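Local coordinates for protein endoglucanase CEL5A (PDB 4AFD) that binds beta-glucan chains through the noncatalytic N-terminal carbohydrate-binding module of a family 5 endoglucanase, probably holding the enzyme on cellulosic and xyloglucan substrates, at residues T23-A28 / G109-P114; D56-F61 / W73-P78. One frame throughout, in Å; residues are numbered along the deposited sequence.

Contact 1 (T23-A28 / G109-P114); sequences TDWPSA and GVKPLP. With BGC (beta-D-glucopyranose), chain B.
Lys111 passes beneath the indole of Trp25 and ends among oxygens of the 23-28 loop. Lys111 CB already lies over the face of the indole, above Trp25 NE1 at 3.6 Å, and its CG runs past Ser27 OG and the carbonyl oxygen of Pro26. Lys111 CD then sits squarely over the five-membered ring of Trp25, a CH-pi contact 3.4 Å from the ring centroid. CE begins the turn away from the ring, and the bend at the last torsion (chi4 -73°) swings NZ round to the loop. There Lys111 NZ gives one hydrogen bond to Trp25 O (2.8 Å) and another to Ser27 OG (2.8 Å), with Tyr107 OH as a further partner; its cation-pi contact with the indole is off-centre. This is the meeting of a pocket-lining loop with strand 107-112 of the four-stranded sheet in a family 65 carbohydrate-binding module. The ring is fixed from its edge as well: Trp25 NE1 donates to Pro112 O at 2.8 Å, the acceptor lying in the ring plane and the N-H in the carbonyl plane. Trp25 CE3 also meets C2 of the chain B glucose at 3.8 Å. With an alanine in place of Trp25, the Lys111 methylenes would probably be left uncovered on that side, Pro112 O without its indole donor and the glucose without this contact. Further along, Ala28 N bonds to Val110 O (2.8 Å), carrying the loop into strand 29-31.

Contact 2 (D56-F61 / W73-P78); sequences DIVLIF and WAQISP. With BGC (beta-D-glucopyranose), chain B; BGC (beta-D-glucopyranose), chain C.
The indole of Trp73 is sandwiched between Ile60 and a glucose. Ile60 CG2 sits over the centre of the six-membered ring, 3.6 Å from its centroid and only 5° off the normal, while C6 of the chain B glucose lies over the opposite face toward the rim, 3.5 Å from Trp73 CD1. The Ile60 methyl is placed there because CG2 stands anti to the backbone N; the other branch of the side chain leads to CD1, which runs alongside Gln75 and touches Gln75 CG at 3.6 Å. Gln75 is extended, and its amide links protein and sugar. Gln75 OE1 lies at the edge of the indole, in the ring plane, and receives Trp73 NE1 on a lone pair (2.9 Å), which should fix both the turn of the ring and the flip of the amide. Gln75 NE2 is thereby directed to O3 of the chain C glucose, to which it donates a hydrogen bond of 3.1 Å.

Beneath these groups the backbones run antiparallel. Leu59 and Ile76 form one hydrogen-bonded pair, with Leu59 N to Ile76 O at 3.0 Å and the reciprocal Ile76 N to Leu59 O at 2.8 Å; Phe61 and Ala74 form the next, and Ile60 and Gln75 the non-hydrogen-bonded pair between them. On the face carrying Leu59, Phe61, Ala74 and Ile76, the side chains turn from the sugar toward the interior, where helix 90-97 packs on Leu59, Phe61 and Ile76, and Phe88 on Leu59 and Ile76. Past the strand end, Pro78 CG meets Ile57 CG2 at 4.0 Å. The whole is an edge hairpin of the four-stranded sheet whose sugar-facing side forms part of the glycan pocket, with an aromatic ring against a sugar, the usual device of carbohydrate-binding modules.

From the N terminus, the chain runs through strands 6-10 and 12-15 and enters the loop holding 23-28, which waits for its partner until 109-114, some 80 residues later. Contact 2 is nested inside this long loop: strand 57-63 turns back after a short excursion and pairs with strand 72-76. The chain then passes through strands 80-82 and 85-89 and helix 90-97 before strand 107-112 closes contact 1. That strand lies next to 57-63, and Gly109 O probably accepts a hydrogen bond from Ile60 N at 2.8 Å. Contact 1 thus ties the loop before strand 29-31 to the same four-stranded sheet in which contact 2 forms the hairpin, and Trp25 packs on Gln75 in the glycan pocket.

Contact 1 (T23-A28 / G109-P114)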
loop_
_atom_site.group_PDB
_atom_site.type_symbol
_atom_site.label_atom_id
_atom_site.label_comp_id
_atom_site.label_asym_id
_atom_site.label_seq_id
_atom_site.Cartn_x
_atom_site.Cartn_y
_atom_site.Cartn_z
ATOM N N THR A 23 3.368 9.249 16.059
ATOM C CA THR A 23 3.890 8.345 14.978
ATOM C C THR A 23 2.868 7.197 14.836
ATOM O O THR A 23 3.153 6.077 14.337
ATOM C CB THR A 23 5.361 7.872 15.140
ATOM O OG1 THR A 23 5.619 7.497 16.503
ATOM C CG2 THR A 23 6.329 8.982 14.724
ATOM N N ASP A 24 1.699 7.540 15.385
ATOM C CA ASP A 24 0.441 6.914 15.044
ATOM C C ASP A 24 -0.081 7.474 13.695
ATOM O O ASP A 24 -0.151 8.706 13.470
ATOM C CB ASP A 24 -0.573 7.175 16.129
ATOM C CG ASP A 24 -1.928 6.732 15.718
ATOM O OD1 ASP A 24 -2.169 5.512 15.688
ATOM O OD2 ASP A 24 -2.728 7.608 15.358
ATOM N N TRP A 25 -0.413 6.568 12.805
ATOM C CA TRP A 25 -0.575 6.968 11.379
ATOM C C TRP A 25 -1.676 6.149 10.820
ATOM O O TRP A 25 -1.523 4.975 10.446
ATOM C CB TRP A 25 0.792 6.744 10.660
ATOM C CG TRP A 25 0.786 7.263 9.244
ATOM C CD1 TRP A 25 -0.228 8.002 8.573
ATOM C CD2 TRP A 25 1.928 7.239 8.359
ATOM N NE1 TRP A 25 0.210 8.286 7.297
ATOM C CE2 TRP A 25 1.500 7.837 7.128
ATOM C CE3 TRP A 25 3.181 6.652 8.401
ATOM C CZ2 TRP A 25 2.342 7.936 6.038
ATOM C CZ3 TRP A 25 4.003 6.797 7.290
ATOM C CH2 TRP A 25 3.600 7.451 6.159
ATOM N N PRO A 26 -2.883 6.752 10.681
ATOM C CA PRO A 26 -4.032 5.986 10.209
ATOM C C PRO A 26 -3.893 5.488 8.767
ATOM O O PRO A 26 -3.173 6.116 7.952
ATOM C CB PRO A 26 -5.251 6.849 10.429
ATOM C CG PRO A 26 -4.669 8.190 10.506
ATOM C CD PRO A 26 -3.270 8.123 11.022
ATOM N N SER A 27 -4.679 4.541 8.395
ATOM C CA SER A 27 -4.623 3.907 7.071
ATOM C C SER A 27 -5.943 3.879 6.355
ATOM O O SER A 27 -7.041 3.863 7.009
ATOM C CB SER A 27 -4.166 2.466 7.191
ATOM O OG SER A 27 -2.991 2.348 8.008
ATOM N N ALA A 28 -5.930 3.772 5.043
ATOM C CA ALA A 28 -7.073 3.451 4.258
ATOM C C ALA A 28 -7.307 1.991 4.082
ATOM O O ALA A 28 -8.430 1.558 3.788
ATOM C CB ALA A 28 -6.983 4.160 2.899
ATOM N N GLY A 109 0.243 -1.504 3.880
ATOM C CA GLY A 109 -0.703 -0.449 4.251
ATOM C C GLY A 109 -0.790 0.630 3.210
ATOM O O GLY A 109 0.263 0.986 2.577
ATOM N N VAL A 110 -1.939 1.164 2.960
ATOM C CA VAL A 110 -2.124 2.346 2.108
ATOM C C VAL A 110 -2.440 3.462 3.046
ATOM O O VAL A 110 -3.418 3.361 3.834
ATOM C CB VAL A 110 -3.268 2.131 1.131
ATOM C CG1 VAL A 110 -3.516 3.420 0.360
ATOM C CG2 VAL A 110 -3.015 0.970 0.179
ATOM N N LYS A 111 -1.704 4.585 3.013
ATOM C CA LYS A 111 -1.821 5.653 4.011
ATOM C C LYS A 111 -1.773 7.009 3.355
ATOM O O LYS A 111 -1.172 7.207 2.272
ATOM C CB LYS A 111 -0.660 5.627 4.994
ATOM C CG LYS A 111 -0.566 4.319 5.839
ATOM C CD LYS A 111 0.507 4.521 6.947
ATOM C CE LYS A 111 0.780 3.317 7.803
ATOM N NZ LYS A 111 -0.392 3.112 8.720
ATOM N N PRO A 112 -2.445 7.950 3.961
ATOM C CA PRO A 112 -2.392 9.364 3.453
ATOM C C PRO A 112 -1.195 10.123 4.092
ATOM O O PRO A 112 -0.738 9.844 5.184
ATOM C CB PRO A 112 -3.678 9.972 4.074
ATOM C CG PRO A 112 -3.786 9.300 5.436
ATOM C CD PRO A 112 -3.349 7.830 5.155
ATOM N N LEU A 113 -0.739 11.135 3.342
ATOM C CA LEU A 113 0.110 12.151 3.933
ATOM C C LEU A 113 -0.831 13.175 4.523
ATOM O O LEU A 113 -2.012 13.255 4.152
ATOM C CB LEU A 113 1.079 12.755 2.877
ATOM C CG LEU A 113 1.953 11.706 2.173
ATOM C CD1 LEU A 113 2.984 12.360 1.226
ATOM C CD2 LEU A 113 2.695 10.789 3.135
ATOM N N PRO A 114 -0.314 14.092 5.370
ATOM C CA PRO A 114 -1.223 15.053 6.102
ATOM C C PRO A 114 -1.938 15.966 5.097
ATOM O O PRO A 114 -1.442 16.351 4.024
ATOM C CB PRO A 114 -0.271 15.890 6.967
ATOM C CG PRO A 114 0.871 14.879 7.247
ATOM C CD PRO A 114 1.071 14.115 5.940
HETATM C C2 BGC B . 6.318 7.596 10.317
HETATM C C3 BGC B . 6.354 6.427 11.399
HETATM C C4 BGC B . 6.898 5.219 10.670
HETATM C C5 BGC B . 8.426 5.565 10.344
HETATM C C6 BGC B . 9.130 4.326 9.904
HETATM C C1 BGC B . 7.730 7.794 9.509
HETATM O O2 BGC B . 6.007 8.738 11.016
HETATM O O3 BGC B . 5.087 5.993 11.906
HETATM O O4 BGC B . 6.858 4.071 11.516
HETATM O O5 BGC B . 8.550 6.564 9.270
HETATM O O6 BGC B . 9.009 3.519 10.999
#

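Contact 2 (D56-F61 / W73-P78)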
loop_
_atom_site.group_PDB
_atom_site.type_symbol
_atom_site.label_atom_id
_atom_site.label_comp_id
_atom_site.label_asym_id
_atom_site.label_seq_id
_atom_site.Cartn_x
_atom_site.Cartn_y
_atom_site.Cartn_z
ATOM N N ASP A 56 -2.099 13.432 -0.630
ATOM C CA ASP A 56 -1.137 12.528 -1.296
ATOM C C ASP A 56 -1.085 11.200 -0.579
ATOM O O ASP A 56 -1.507 11.088 0.588
ATOM C CB ASP A 56 0.216 13.198 -1.485
ATOM C CG ASP A 56 0.127 14.301 -2.563
ATOM O OD1 ASP A 56 -0.245 14.023 -3.742
ATOM O OD2 ASP A 56 0.438 15.412 -2.089
ATOM N N ILE A 57 -0.693 10.179 -1.285
ATOM C CA ILE A 57 -0.871 8.780 -0.858
ATOM C C ILE A 57 0.457 8.071 -0.876
ATOM O O ILE A 57 1.311 8.283 -1.819
ATOM C CB ILE A 57 -1.933 8.097 -1.760
ATOM C CG1 ILE A 57 -2.415 6.755 -1.153
ATOM C CG2 ILE A 57 -1.452 7.858 -3.204
ATOM C CD1 ILE A 57 -3.656 6.217 -1.835
ATOM N N VAL A 58 0.660 7.100 -0.001
ATOM C CA VAL A 58 1.821 6.207 -0.057
ATOM C C VAL A 58 1.364 4.751 0.172
ATOM O O VAL A 58 0.313 4.511 0.829
ATOM C CB VAL A 58 2.940 6.568 0.951
ATOM C CG1 VAL A 58 3.610 7.915 0.598
ATOM C CG2 VAL A 58 2.423 6.543 2.393
ATOM N N LEU A 59 2.220 3.847 -0.245
ATOM C CA LEU A 59 2.048 2.400 0.002
ATOM C C LEU A 59 3.179 1.973 0.844
ATOM O O LEU A 59 4.354 2.371 0.624
ATOM C CB LEU A 59 2.050 1.659 -1.360
ATOM C CG LEU A 59 1.967 0.142 -1.280
ATOM C CD1 LEU A 59 0.633 -0.347 -0.730
ATOM C CD2 LEU A 59 2.173 -0.425 -2.648
ATOM N N ILE A 60 2.944 1.211 1.900
ATOM C CA ILE A 60 3.984 0.701 2.857
ATOM C C ILE A 60 4.013 -0.780 2.690
ATOM O O ILE A 60 2.971 -1.485 2.849
ATOM C CB ILE A 60 3.639 1.030 4.305
ATOM C CG1 ILE A 60 3.141 2.492 4.632
ATOM C CG2 ILE A 60 4.745 0.491 5.238
ATOM C CD1 ILE A 60 4.189 3.366 4.203
ATOM N N PHE A 61 5.198 -1.380 2.481
ATOM C CA PHE A 61 5.472 -2.790 2.719
ATOM C C PHE A 61 6.393 -2.897 3.897
ATOM O O PHE A 61 7.469 -2.179 3.800
ATOM C CB PHE A 61 6.117 -3.468 1.483
ATOM C CG PHE A 61 5.101 -4.024 0.479
ATOM C CD1 PHE A 61 3.967 -3.272 0.035
ATOM C CD2 PHE A 61 5.256 -5.294 0.005
ATOM C CE1 PHE A 61 3.093 -3.856 -0.872
ATOM C CE2 PHE A 61 4.385 -5.837 -1.004
ATOM C CZ PHE A 61 3.285 -5.079 -1.335
ATOM N N TRP A 73 10.909 -0.697 6.467
ATOM C CA TRP A 73 9.709 0.169 6.281
ATOM C C TRP A 73 9.811 0.735 4.895
ATOM O O TRP A 73 10.478 1.777 4.642
ATOM C CB TRP A 73 9.685 1.249 7.314
ATOM C CG TRP A 73 8.423 2.093 7.270
ATOM C CD1 TRP A 73 8.309 3.319 6.652
ATOM C CD2 TRP A 73 7.134 1.807 7.868
ATOM N NE1 TRP A 73 7.014 3.814 6.809
ATOM C CE2 TRP A 73 6.312 2.945 7.581
ATOM C CE3 TRP A 73 6.610 0.765 8.667
ATOM C CZ2 TRP A 73 4.966 3.020 8.068
ATOM C CZ3 TRP A 73 5.310 0.865 9.119
ATOM C CH2 TRP A 73 4.502 1.926 8.792
ATOM N N ALA A 74 9.273 0.035 3.917
ATOM C CA ALA A 74 9.373 0.426 2.457
ATOM C C ALA A 74 8.206 1.406 2.207
ATOM O O ALA A 74 7.072 0.901 1.912
ATOM C CB ALA A 74 9.409 -0.751 1.635
ATOM N N GLN A 75 8.344 2.648 2.419
ATOM C CA GLN A 75 7.351 3.624 2.118
ATOM C C GLN A 75 7.565 4.117 0.703
ATOM O O GLN A 75 8.648 4.730 0.422
ATOM C CB GLN A 75 7.500 4.734 3.091
ATOM C CG GLN A 75 6.517 5.815 3.036
ATOM C CD GLN A 75 6.620 6.691 4.197
ATOM O OE1 GLN A 75 6.685 6.341 5.357
ATOM N NE2 GLN A 75 6.585 7.972 3.864
ATOM N N ILE A 76 6.588 3.899 -0.157
ATOM C CA ILE A 76 6.680 4.013 -1.567
ATOM C C ILE A 76 5.682 5.168 -1.992
ATOM O O ILE A 76 4.493 5.023 -1.727
ATOM C CB ILE A 76 6.312 2.570 -2.044
ATOM C CG1 ILE A 76 7.211 1.499 -1.377
ATOM C CG2 ILE A 76 6.356 2.474 -3.565
ATOM C CD1 ILE A 76 6.649 0.072 -1.321
ATOM N N SER A 77 6.144 6.177 -2.711
ATOM C CA SER A 77 5.295 7.041 -3.502
ATOM C C SER A 77 4.765 6.319 -4.724
ATOM O O SER A 77 5.387 5.396 -5.188
ATOM C CB SER A 77 6.156 8.188 -3.975
ATOM O OG SER A 77 6.583 8.859 -2.832
ATOM N N PRO A 78 3.678 6.845 -5.365
ATOM C CA PRO A 78 3.220 6.141 -6.581
ATOM C C PRO A 78 4.312 6.020 -7.648
ATOM O O PRO A 78 5.089 6.980 -7.846
ATOM C CB PRO A 78 2.134 7.096 -7.077
ATOM C CG PRO A 78 1.597 7.725 -5.759
ATOM C CD PRO A 78 2.815 7.893 -4.911
HETATM C C2 BGC B . 6.318 7.596 10.317
HETATM C C3 BGC B . 6.354 6.427 11.399
HETATM C C4 BGC B . 6.898 5.219 10.670
HETATM C C5 BGC B . 8.426 5.565 10.344
HETATM C C6 BGC B . 9.130 4.326 9.904
HETATM C C1 BGC B . 7.730 7.794 9.509
HETATM O O2 BGC B . 6.007 8.738 11.016
HETATM O O3 BGC B . 5.087 5.993 11.906
HETATM O O4 BGC B . 6.858 4.071 11.516
HETATM O O5 BGC B . 8.550 6.564 9.270
HETATM O O6 BGC B . 9.009 3.519 10.999
HETATM C C2 BGC C . 8.295 12.169 7.152
HETATM C C3 BGC C . 7.447 10.843 7.167
HETATM C C4 BGC C . 7.858 10.116 8.527
HETATM C C5 BGC C . 7.476 11.088 9.782
HETATM C C6 BGC C . 8.231 10.670 11.068
HETATM C C1 BGC C . 7.623 13.031 8.286
HETATM O O1 BGC C . 8.197 14.327 8.291
HETATM O O2 BGC C . 8.140 12.774 5.882
HETATM O O3 BGC C . 7.613 10.030 5.987
HETATM O O4 BGC C . 7.210 8.894 8.734
HETATM O O5 BGC C . 7.881 12.476 9.604
HETATM O O6 BGC C . 7.391 10.973 12.173
#